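Local coordinates for CurB (Lyngbya majuscula, PDB 5KP7), which probably serves as an acyl carrier protein, holding acyl intermediates on a covalently attached 4'-phosphopantetheine arm, at residues B[72-77]-B[81-86]. Numbering follows the deposited sequence.
Sequences MVMEDL and IPRIEL
Within 72-77, M74 alone reaches 81-86, touching the 3-10 turn 83-86 and I81 before it. Its chain runs straight out from the helix through chi2 (174°) and bends only at chi3 (79°), which turns the methyl toward the backbone of I81. There CE lies 3.2 Å from I81 O, the closest approach of the contact. SD sits 3.9 Å from L86 CD2, and the M74 chain crosses R83 at about a right angle, with SD 4.0 Å from R83 CG. I81 adds a lighter touch, CG1 to CE at 4.2 Å. F99 of helix 92-102 touches both M74 and L86, and I70 and M71 add packing, so this side is buried. With an alanine in place of M74, a gap would probably open beside L86 CD2, R83 CG and I81. P82 marks the looser side: it is exposed, its CB directed away from 72-77. R83 NH1 and NH2 each form a salt bridge to an acidic side chain on another protein's chain, which covers this end. The contact joins helix 63-76, which starts at phosphopantetheine-bearing S63, to the loop before helix 92-102 in the helical carrier-protein fold. No hydrogen bond links the segments; they rest on van der Waals packing of M74, its methyl against a backbone carbonyl.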
loop_
_atom_site.group_PDB
_atom_site.type_symbol
_atom_site.label_atom_id
_atom_site.label_comp_id
_atom_site.label_asym_id
_atom_site.label_seq_id
_atom_site.Cartn_x
_atom_site.Cartn_y
_atom_site.Cartn_z
ATOM N N MET B 72 -15.519 -13.139 14.693
ATOM C CA MET B 72 -16.833 -13.772 14.979
ATOM C C MET B 72 -16.898 -14.321 16.403
ATOM O O MET B 72 -17.905 -14.127 17.110
ATOM C CB MET B 72 -17.112 -14.878 13.971
ATOM C CG MET B 72 -17.360 -14.367 12.559
ATOM S SD MET B 72 -17.143 -15.679 11.334
ATOM C CE MET B 72 -18.841 -16.122 11.001
ATOM N N VAL B 73 -15.832 -14.989 16.841
ATOM C CA VAL B 73 -15.776 -15.518 18.207
ATOM C C VAL B 73 -15.786 -14.372 19.228
ATOM O O VAL B 73 -16.487 -14.452 20.249
ATOM C CB VAL B 73 -14.551 -16.425 18.454
ATOM C CG1 VAL B 73 -14.492 -16.879 19.913
ATOM C CG2 VAL B 73 -14.562 -17.635 17.535
ATOM N N MET B 74 -15.013 -13.310 18.966
ATOM C CA MET B 74 -14.987 -12.121 19.836
ATOM C C MET B 74 -16.385 -11.538 20.015
ATOM O O MET B 74 -16.816 -11.280 21.159
ATOM C CB MET B 74 -14.061 -11.027 19.270
ATOM C CG MET B 74 -12.589 -11.336 19.411
ATOM S SD MET B 74 -11.575 -10.084 18.578
ATOM C CE MET B 74 -11.612 -8.773 19.796
ATOM N N GLU B 75 -17.101 -11.391 18.895
ATOM C CA GLU B 75 -18.462 -10.846 18.889
ATOM C C GLU B 75 -19.476 -11.762 19.606
ATOM O O GLU B 75 -20.315 -11.280 20.367
ATOM C CB GLU B 75 -18.918 -10.584 17.453
ATOM C CG GLU B 75 -20.228 -9.808 17.363
ATOM C CD GLU B 75 -20.774 -9.722 15.951
ATOM O OE1 GLU B 75 -19.976 -9.693 14.994
ATOM O OE2 GLU B 75 -22.014 -9.671 15.806
ATOM N N ASP B 76 -19.387 -13.071 19.360
ATOM C CA ASP B 76 -20.212 -14.092 20.062
ATOM C C ASP B 76 -20.052 -13.979 21.585
ATOM O O ASP B 76 -21.044 -14.066 22.325
ATOM C CB ASP B 76 -19.815 -15.497 19.554
ATOM C CG ASP B 76 -20.648 -16.628 20.143
ATOM O OD1 ASP B 76 -20.653 -16.809 21.374
ATOM O OD2 ASP B 76 -21.246 -17.390 19.358
ATOM N N LEU B 77 -18.815 -13.772 22.039
ATOM C CA LEU B 77 -18.483 -13.667 23.456
ATOM C C LEU B 77 -18.568 -12.248 24.020
ATOM O O LEU B 77 -18.246 -12.050 25.197
ATOM C CB LEU B 77 -17.071 -14.222 23.714
ATOM C CG LEU B 77 -16.808 -15.678 23.325
ATOM C CD1 LEU B 77 -15.326 -16.012 23.470
ATOM C CD2 LEU B 77 -17.663 -16.630 24.147
ATOM N N ILE B 81 -12.058 -6.125 23.156
ATOM C CA ILE B 81 -10.658 -5.844 23.454
ATOM C C ILE B 81 -9.939 -5.749 22.116
ATOM O O ILE B 81 -10.517 -6.087 21.085
ATOM C CB ILE B 81 -10.019 -6.954 24.339
ATOM C CG1 ILE B 81 -9.950 -8.309 23.606
ATOM C CG2 ILE B 81 -10.787 -7.080 25.654
ATOM C CD1 ILE B 81 -9.249 -9.405 24.377
ATOM N N PRO B 82 -8.667 -5.297 22.116
ATOM C CA PRO B 82 -7.968 -5.238 20.827
ATOM C C PRO B 82 -7.837 -6.620 20.195
ATOM O O PRO B 82 -7.523 -7.588 20.901
ATOM C CB PRO B 82 -6.583 -4.697 21.214
ATOM C CG PRO B 82 -6.839 -3.883 22.425
ATOM C CD PRO B 82 -7.900 -4.629 23.185
ATOM N N ARG B 83 -8.087 -6.702 18.883
ATOM C CA ARG B 83 -7.977 -7.954 18.134
ATOM C C ARG B 83 -6.610 -8.603 18.215
ATOM O O ARG B 83 -6.488 -9.835 18.203
ATOM C CB ARG B 83 -8.350 -7.728 16.659
ATOM C CG ARG B 83 -9.739 -7.195 16.422
ATOM C CD ARG B 83 -9.880 -6.558 15.043
ATOM N NE ARG B 83 -11.189 -5.942 14.881
ATOM C CZ ARG B 83 -11.555 -4.740 15.332
ATOM N NH1 ARG B 83 -12.783 -4.316 15.108
ATOM N NH2 ARG B 83 -10.745 -3.959 16.038
ATOM N N ILE B 84 -5.563 -7.792 18.332
ATOM C CA ILE B 84 -4.217 -8.345 18.414
ATOM C C ILE B 84 -3.990 -9.202 19.656
ATOM O O ILE B 84 -3.058 -9.985 19.677
ATOM C CB ILE B 84 -3.102 -7.266 18.338
ATOM C CG1 ILE B 84 -3.178 -6.265 19.505
ATOM C CG2 ILE B 84 -3.173 -6.553 17.006
ATOM C CD1 ILE B 84 -1.924 -5.431 19.607
ATOM N N GLU B 85 -4.825 -9.044 20.678
ATOM C CA GLU B 85 -4.682 -9.869 21.895
ATOM C C GLU B 85 -5.021 -11.347 21.644
ATOM O O GLU B 85 -4.693 -12.211 22.475
ATOM C CB GLU B 85 -5.474 -9.262 23.063
ATOM C CG GLU B 85 -4.903 -7.913 23.453
ATOM C CD GLU B 85 -5.480 -7.276 24.681
ATOM O OE1 GLU B 85 -6.192 -7.942 25.458
ATOM O OE2 GLU B 85 -5.178 -6.081 24.888
ATOM N N LEU B 86 -5.648 -11.645 20.509
ATOM C CA LEU B 86 -5.949 -13.026 20.120
ATOM C C LEU B 86 -4.975 -13.603 19.103
ATOM O O LEU B 86 -5.206 -14.704 18.597
ATOM C CB LEU B 86 -7.390 -13.125 19.588
ATOM C CG LEU B 86 -8.542 -12.898 20.580
ATOM C CD1 LEU B 86 -8.340 -13.706 21.864
ATOM C CD2 LEU B 86 -8.769 -11.441 20.934
#